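Local coordinates for protein putative reductase (Peptoclostridium difficile, PDB 5J6C) that is probably an FMN-dependent nitroreductase that reduces nitro compounds, possibly including the antibiotic metronidazole, with electrons carried by its bound flavin, at residues L85-C88 against G94-L97; Y157-L162 against Y168-I173. All blocks are in the same frame, centred on the assembly; numbering follows the deposited sequence.

Contact 1. Residues L85-C88 against G94-L97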
ATOM      1  N   LEU A  85      11.838  20.595  -1.366  1.00 18.43           N
ATOM      2  CA  LEU A  85      11.469  19.205  -1.609  1.00 21.24           C
ATOM      3  C   LEU A  85      10.979  18.970  -3.035  1.00 19.92           C
ATOM      4  O   LEU A  85      11.102  17.854  -3.548  1.00 22.12           O
ATOM      5  CB  LEU A  85      10.412  18.771  -0.592  1.00 19.40           C
ATOM      6  CG  LEU A  85      10.962  18.620   0.836  1.00 20.11           C
ATOM      7  CD1 LEU A  85       9.840  18.412   1.822  1.00 12.71           C
ATOM      8  CD2 LEU A  85      12.001  17.471   0.927  1.00 15.52           C
ATOM      9  N   SER A  86      10.429  19.993  -3.697  1.00 17.95           N
ATOM     10  CA  SER A  86      10.012  19.826  -5.089  1.00 18.95           C
ATOM     11  C   SER A  86      11.192  19.598  -6.021  1.00 21.31           C
ATOM     12  O   SER A  86      10.995  19.172  -7.171  1.00 20.65           O
ATOM     13  CB  SER A  86       9.231  21.052  -5.558  1.00 19.89           C
ATOM     14  OG  SER A  86      10.113  22.137  -5.779  1.00 22.65           O
ATOM     15  N   GLN A  87      12.408  19.896  -5.562  1.00 20.23           N
ATOM     16  CA  GLN A  87      13.634  19.675  -6.319  1.00 22.66           C
ATOM     17  C   GLN A  87      14.268  18.307  -6.060  1.00 22.40           C
ATOM     18  O   GLN A  87      15.400  18.077  -6.492  1.00 21.74           O
ATOM     19  CB  GLN A  87      14.651  20.775  -5.991  1.00 23.20           C
ATOM     20  CG  GLN A  87      14.478  22.066  -6.774  1.00 20.85           C
ATOM     21  CD  GLN A  87      14.792  21.890  -8.246  1.00 26.79           C
ATOM     22  OE1 GLN A  87      13.885  21.833  -9.079  1.00 33.31           O
ATOM     23  NE2 GLN A  87      16.082  21.789  -8.578  1.00 25.33           N
ATOM     24  N   CYS A  88      13.573  17.390  -5.372  1.00 19.71           N
ATOM     25  CA  CYS A  88      14.229  16.159  -4.931  1.00 19.31           C
ATOM     26  C   CYS A  88      14.586  15.243  -6.092  1.00 21.27           C
ATOM     27  O   CYS A  88      15.470  14.394  -5.953  1.00 20.77           O
ATOM     28  CB  CYS A  88      13.350  15.403  -3.932  1.00 18.53           C
ATOM     29  SG  CYS A  88      11.850  14.697  -4.633  1.00 19.74           S
ATOM     30  N   GLY A  94       8.380  15.528  -8.822  1.00 23.85           N
ATOM     31  CA  GLY A  94       7.742  16.246  -7.733  1.00 22.01           C
ATOM     32  C   GLY A  94       7.794  17.759  -7.861  1.00 20.06           C
ATOM     33  O   GLY A  94       7.629  18.467  -6.864  1.00 17.94           O
ATOM     34  N   PHE A  95       8.017  18.265  -9.081  1.00 18.80           N
ATOM     35  CA  PHE A  95       8.102  19.714  -9.275  1.00 20.88           C
ATOM     36  C   PHE A  95       6.842  20.416  -8.786  1.00 18.40           C
ATOM     37  O   PHE A  95       6.912  21.526  -8.240  1.00 21.74           O
ATOM     38  CB  PHE A  95       8.341  20.055 -10.748  1.00 18.99           C
ATOM     39  CG  PHE A  95       9.710  19.681 -11.264  1.00 21.98           C
ATOM     40  CD1 PHE A  95      10.811  19.619 -10.417  1.00 23.81           C
ATOM     41  CD2 PHE A  95       9.888  19.385 -12.613  1.00 20.72           C
ATOM     42  CE1 PHE A  95      12.079  19.275 -10.907  1.00 19.71           C
ATOM     43  CE2 PHE A  95      11.151  19.035 -13.118  1.00 21.29           C
ATOM     44  CZ  PHE A  95      12.247  18.977 -12.269  1.00 23.42           C
ATOM     45  N   PHE A  96       5.677  19.789  -8.973  1.00 20.09           N
ATOM     46  CA  PHE A  96       4.426  20.434  -8.571  1.00 19.95           C
ATOM     47  C   PHE A  96       4.348  20.640  -7.066  1.00 24.88           C
ATOM     48  O   PHE A  96       3.510  21.418  -6.590  1.00 23.47           O
ATOM     49  CB  PHE A  96       3.229  19.607  -9.047  1.00 21.84           C
ATOM     50  CG  PHE A  96       3.239  18.190  -8.536  1.00 20.99           C
ATOM     51  CD1 PHE A  96       2.581  17.859  -7.353  1.00 18.85           C
ATOM     52  CD2 PHE A  96       3.914  17.197  -9.227  1.00 18.72           C
ATOM     53  CE1 PHE A  96       2.591  16.550  -6.874  1.00 19.76           C
ATOM     54  CE2 PHE A  96       3.939  15.883  -8.757  1.00 19.20           C
ATOM     55  CZ  PHE A  96       3.273  15.557  -7.579  1.00 17.13           C
ATOM     56  N   LEU A  97       5.197  19.951  -6.299  1.00 20.66           N
ATOM     57  CA  LEU A  97       5.124  20.066  -4.852  1.00 22.29           C
ATOM     58  C   LEU A  97       5.337  21.504  -4.392  1.00 22.44           C
ATOM     59  O   LEU A  97       4.825  21.898  -3.340  1.00 28.32           O
ATOM     60  CB  LEU A  97       6.141  19.123  -4.225  1.00 20.98           C
ATOM     61  CG  LEU A  97       6.170  18.912  -2.728  1.00 21.35           C
ATOM     62  CD1 LEU A  97       4.861  18.380  -2.236  1.00 18.19           C
ATOM     63  CD2 LEU A  97       7.291  17.934  -2.431  1.00 22.29           C
TER
HETATM   64  O   HOH W   1      10.968  16.593  -8.543  1.00 19.41           O
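Ser86 in the last turn of helix 79-86 packs on Gly94 and Leu97, at a loop that borders the flavin pocket. No direct hydrogen bond joins the two segments. One water bridges them, donating to Ser86 O at 2.9 Å and accepting from Gly94 N at 2.8 Å. Ser86 CA also approaches Gly94 O at 3.3 Å in a bent CA-H...O contact, 126° at the hydrogen. That carbonyl oxygen accepts a hydrogen bond from Leu97 N as well. Ser86 OG sits between its backbone N and carbonyl carbon (chi1 74°), where it hydrogen-bonds Ile83 O in its own helix. Ser86 CB meets Leu97 CB at 3.9 Å. Deeper in, Leu97 CD2 touches Leu85 CB at 3.7 Å. On the outer side, Ser86 O lies at the edge of the Phe95 ring, near its plane, 3.3 Å from CD1. The Gln87 amide plane is turned 10° from that ring, but only OE1 makes contact, coming in obliquely to 3.6 Å from Phe95 CE1. Phe96 turns away from the helix and touches the FMN. Arg89 and Gly93 of the same loop also contact the cofactor. The end of a helix thus packs on a 3-10 turn that lines the flavin pocket of the nitroreductase fold.

Contact 2. Residues Y157-L162 against Y168-I173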
ATOM      1  N   TYR A 157      19.057  13.327  -0.608  1.00 22.75           N
ATOM      2  CA  TYR A 157      18.716  14.745  -0.691  1.00 18.54           C
ATOM      3  C   TYR A 157      17.650  15.128   0.339  1.00 22.39           C
ATOM      4  O   TYR A 157      17.791  16.129   1.055  1.00 22.51           O
ATOM      5  CB  TYR A 157      18.253  15.075  -2.105  1.00 17.04           C
ATOM      6  CG  TYR A 157      17.807  16.498  -2.271  1.00 23.31           C
ATOM      7  CD1 TYR A 157      18.726  17.511  -2.501  1.00 21.35           C
ATOM      8  CD2 TYR A 157      16.459  16.835  -2.190  1.00 25.08           C
ATOM      9  CE1 TYR A 157      18.315  18.828  -2.651  1.00 25.07           C
ATOM     10  CE2 TYR A 157      16.036  18.152  -2.338  1.00 23.66           C
ATOM     11  CZ  TYR A 157      16.968  19.144  -2.571  1.00 24.34           C
ATOM     12  OH  TYR A 157      16.546  20.453  -2.711  1.00 23.83           O
ATOM     13  N   ILE A 158      16.589  14.321   0.450  1.00 19.15           N
ATOM     14  CA  ILE A 158      15.499  14.655   1.363  1.00 21.97           C
ATOM     15  C   ILE A 158      15.951  14.536   2.817  1.00 21.50           C
ATOM     16  O   ILE A 158      15.625  15.391   3.649  1.00 24.23           O
ATOM     17  CB  ILE A 158      14.262  13.783   1.061  1.00 16.71           C
ATOM     18  CG1 ILE A 158      13.719  14.151  -0.323  1.00 17.38           C
ATOM     19  CG2 ILE A 158      13.179  13.996   2.115  1.00 20.26           C
ATOM     20  CD1 ILE A 158      12.738  13.153  -0.898  1.00 18.65           C
ATOM     21  N   ARG A 159      16.717  13.492   3.147  1.00 19.60           N
ATOM     22  CA  ARG A 159      17.187  13.355   4.522  1.00 21.22           C
ATOM     23  C   ARG A 159      18.034  14.552   4.940  1.00 23.94           C
ATOM     24  O   ARG A 159      17.959  14.994   6.091  1.00 23.17           O
ATOM     25  CB  ARG A 159      17.977  12.060   4.698  1.00 24.70           C
ATOM     26  CG  ARG A 159      17.141  10.794   4.653  1.00 20.96           C
ATOM     27  CD  ARG A 159      17.937   9.581   5.131  1.00 26.70           C
ATOM     28  NE  ARG A 159      18.721   8.944   4.070  1.00 29.50           N
ATOM     29  CZ  ARG A 159      20.052   8.842   4.067  1.00 38.05           C
ATOM     30  NH1 ARG A 159      20.758   9.328   5.083  1.00 35.38           N
ATOM     31  NH2 ARG A 159      20.685   8.247   3.050  1.00 33.85           N
ATOM     32  N   GLU A 160      18.857  15.083   4.027  1.00 20.62           N
ATOM     33  CA  GLU A 160      19.608  16.296   4.343  1.00 23.13           C
ATOM     34  C   GLU A 160      18.669  17.480   4.531  1.00 26.51           C
ATOM     35  O   GLU A 160      18.874  18.317   5.417  1.00 27.21           O
ATOM     36  CB  GLU A 160      20.618  16.596   3.238  1.00 21.31           C
ATOM     37  CG  GLU A 160      21.726  15.570   3.121  1.00 26.22           C
ATOM     38  CD  GLU A 160      22.754  15.680   4.246  1.00 32.39           C
ATOM     39  OE1 GLU A 160      22.792  16.740   4.925  1.00 28.76           O
ATOM     40  OE2 GLU A 160      23.527  14.707   4.443  1.00 29.21           O
ATOM     41  N   GLU A 161      17.631  17.562   3.699  1.00 24.08           N
ATOM     42  CA  GLU A 161      16.727  18.700   3.760  1.00 23.86           C
ATOM     43  C   GLU A 161      15.910  18.682   5.044  1.00 27.50           C
ATOM     44  O   GLU A 161      15.648  19.735   5.634  1.00 27.30           O
ATOM     45  CB  GLU A 161      15.820  18.693   2.532  1.00 25.62           C
ATOM     46  CG  GLU A 161      14.835  19.842   2.497  1.00 30.41           C
ATOM     47  CD  GLU A 161      15.539  21.186   2.491  1.00 35.42           C
ATOM     48  OE1 GLU A 161      16.588  21.304   1.810  1.00 36.48           O
ATOM     49  OE2 GLU A 161      15.048  22.103   3.184  1.00 35.00           O
ATOM     50  N   LEU A 162      15.519  17.495   5.509  1.00 23.85           N
ATOM     51  CA  LEU A 162      14.663  17.360   6.683  1.00 25.27           C
ATOM     52  C   LEU A 162      15.417  16.866   7.920  1.00 24.96           C
ATOM     53  O   LEU A 162      14.787  16.570   8.942  1.00 23.51           O
ATOM     54  CB  LEU A 162      13.492  16.425   6.358  1.00 23.58           C
ATOM     55  CG  LEU A 162      12.609  16.901   5.203  1.00 20.38           C
ATOM     56  CD1 LEU A 162      11.483  15.926   5.019  1.00 23.17           C
ATOM     57  CD2 LEU A 162      12.063  18.307   5.482  1.00 20.90           C
ATOM     58  N   TYR A 168      17.095   5.792   8.700  1.00 27.02           N
ATOM     59  CA  TYR A 168      15.829   5.919   8.002  1.00 27.85           C
ATOM     60  C   TYR A 168      16.045   5.997   6.500  1.00 25.78           C
ATOM     61  O   TYR A 168      17.045   6.538   6.020  1.00 27.49           O
ATOM     62  CB  TYR A 168      15.078   7.168   8.462  1.00 25.35           C
ATOM     63  CG  TYR A 168      14.715   7.145   9.921  1.00 27.72           C
ATOM     64  CD1 TYR A 168      13.639   6.392  10.371  1.00 23.90           C
ATOM     65  CD2 TYR A 168      15.457   7.862  10.854  1.00 28.38           C
ATOM     66  CE1 TYR A 168      13.307   6.359  11.699  1.00 25.53           C
ATOM     67  CE2 TYR A 168      15.127   7.836  12.189  1.00 26.62           C
ATOM     68  CZ  TYR A 168      14.049   7.083  12.603  1.00 26.61           C
ATOM     69  OH  TYR A 168      13.707   7.046  13.924  1.00 28.05           O
ATOM     70  N   SER A 169      15.074   5.469   5.761  1.00 22.55           N
ATOM     71  CA  SER A 169      14.995   5.619   4.319  1.00 23.70           C
ATOM     72  C   SER A 169      13.690   6.326   3.955  1.00 23.30           C
ATOM     73  O   SER A 169      12.666   6.134   4.616  1.00 22.02           O
ATOM     74  CB  SER A 169      15.074   4.251   3.635  1.00 23.79           C
ATOM     75  OG  SER A 169      15.093   4.402   2.232  1.00 27.82           O
ATOM     76  N   VAL A 170      13.720   7.130   2.890  1.00 22.00           N
ATOM     77  CA  VAL A 170      12.551   7.885   2.444  1.00 19.09           C
ATOM     78  C   VAL A 170      11.843   7.095   1.359  1.00 17.91           C
ATOM     79  O   VAL A 170      12.445   6.741   0.341  1.00 20.15           O
ATOM     80  CB  VAL A 170      12.926   9.288   1.938  1.00 20.03           C
ATOM     81  CG1 VAL A 170      11.652  10.066   1.589  1.00 17.30           C
ATOM     82  CG2 VAL A 170      13.735  10.034   2.981  1.00 19.27           C
ATOM     83  N   GLU A 171      10.561   6.808   1.580  1.00 18.62           N
ATOM     84  CA  GLU A 171       9.781   6.023   0.633  1.00 17.12           C
ATOM     85  C   GLU A 171       9.177   6.900  -0.451  1.00 17.09           C
ATOM     86  O   GLU A 171       9.360   6.640  -1.644  1.00 19.36           O
ATOM     87  CB  GLU A 171       8.671   5.255   1.366  1.00 19.63           C
ATOM     88  CG  GLU A 171       7.630   4.649   0.431  1.00 16.63           C
ATOM     89  CD  GLU A 171       8.235   3.693  -0.586  1.00 20.44           C
ATOM     90  OE1 GLU A 171       7.752   3.644  -1.733  1.00 21.57           O
ATOM     91  OE2 GLU A 171       9.204   2.990  -0.246  1.00 20.22           O
ATOM     92  N   CYS A 172       8.487   7.962  -0.051  1.00 16.42           N
ATOM     93  CA  CYS A 172       7.741   8.795  -0.979  1.00 16.71           C
ATOM     94  C   CYS A 172       7.292  10.042  -0.237  1.00 17.87           C
ATOM     95  O   CYS A 172       7.302  10.086   1.000  1.00 20.31           O
ATOM     96  CB  CYS A 172       6.525   8.044  -1.540  1.00 17.12           C
ATOM     97  SG  CYS A 172       5.311   7.593  -0.249  1.00 16.14           S
ATOM     98  N   ILE A 173       6.913  11.056  -1.005  1.00 16.00           N
ATOM     99  CA  ILE A 173       6.229  12.237  -0.489  1.00 18.55           C
ATOM    100  C   ILE A 173       4.793  12.219  -1.003  1.00 17.65           C
ATOM    101  O   ILE A 173       4.556  11.969  -2.193  1.00 18.39           O
ATOM    102  CB  ILE A 173       6.932  13.532  -0.924  1.00 17.54           C
ATOM    103  CG1 ILE A 173       8.447  13.414  -0.737  1.00 15.25           C
ATOM    104  CG2 ILE A 173       6.384  14.724  -0.138  1.00 19.48           C
ATOM    105  CD1 ILE A 173       9.159  14.711  -0.938  1.00 16.40           C
TER
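Ile158 and Ile173 reach toward each other tip to tip, their CD1 atoms 3.9 Å apart. Ile158 arrives from the helix with its chain extended at chi2 (165°), which carries CD1 out toward the strand. Its contact with Val170 runs at a slant and uses both branches of each residue. CG2 of Ile158 meets CG2 of Val170 at 4.1 Å, and Ile158 CD1 lies at the same distance from Val170 CG1. Arg159 passes alongside Val170, the two side chains running in opposite directions, with Arg159 CG 3.9 Å from Val170 CG2. Farther out, Arg159 CD comes to 3.3 Å from Tyr168 O. The chain then bends at chi3 (-86°), and NH2 forms a salt bridge with Asp155, whose other carboxylate oxygen accepts a hydrogen bond from Val170 N, so one acid holds both the arginine and the strand backbone. This is helix-on-sheet packing in the alpha+beta nitroreductase fold, whose sheet is antiparallel here: helix 157-162 crosses the strand at 108°, with the axes 8.8 Å apart. Val170 and Ile173 can both face the helix, with two residues between them, because the strand carries a beta bulge. Glu171 has helix-like backbone angles, and both Glu171 and Cys172 bond to Ile106 on the neighbouring strand. Cys172 points away from helix 157-162, toward helix 116-133 on the other face of the sheet, while at the start of the strand the Tyr168 ring meets Phe201 of the second subunit.

How the contacts relate
From the N terminus, helix 79-86 comes first. Contact 1 closes a short loop, with five residues between its segments, in the connection to strand 102-109. Helix 116-133 and strand 137-142 come next. Contact 2 then closes the turn between helix 154-162 and strand 168-177. The two contacts are in series, neither nesting nor crossing, yet they touch in space. Cys88 CA packs 3.6 Å from Tyr157 CD2, and Leu85 CD2 lies 3.9 Å from Ile158 CG2. Ile158 therefore meets the end of helix 79-86 as well as the strand. Leu97 also rests on Ile173. Together they join two helices and the flavin-side loop to one face of the sheet.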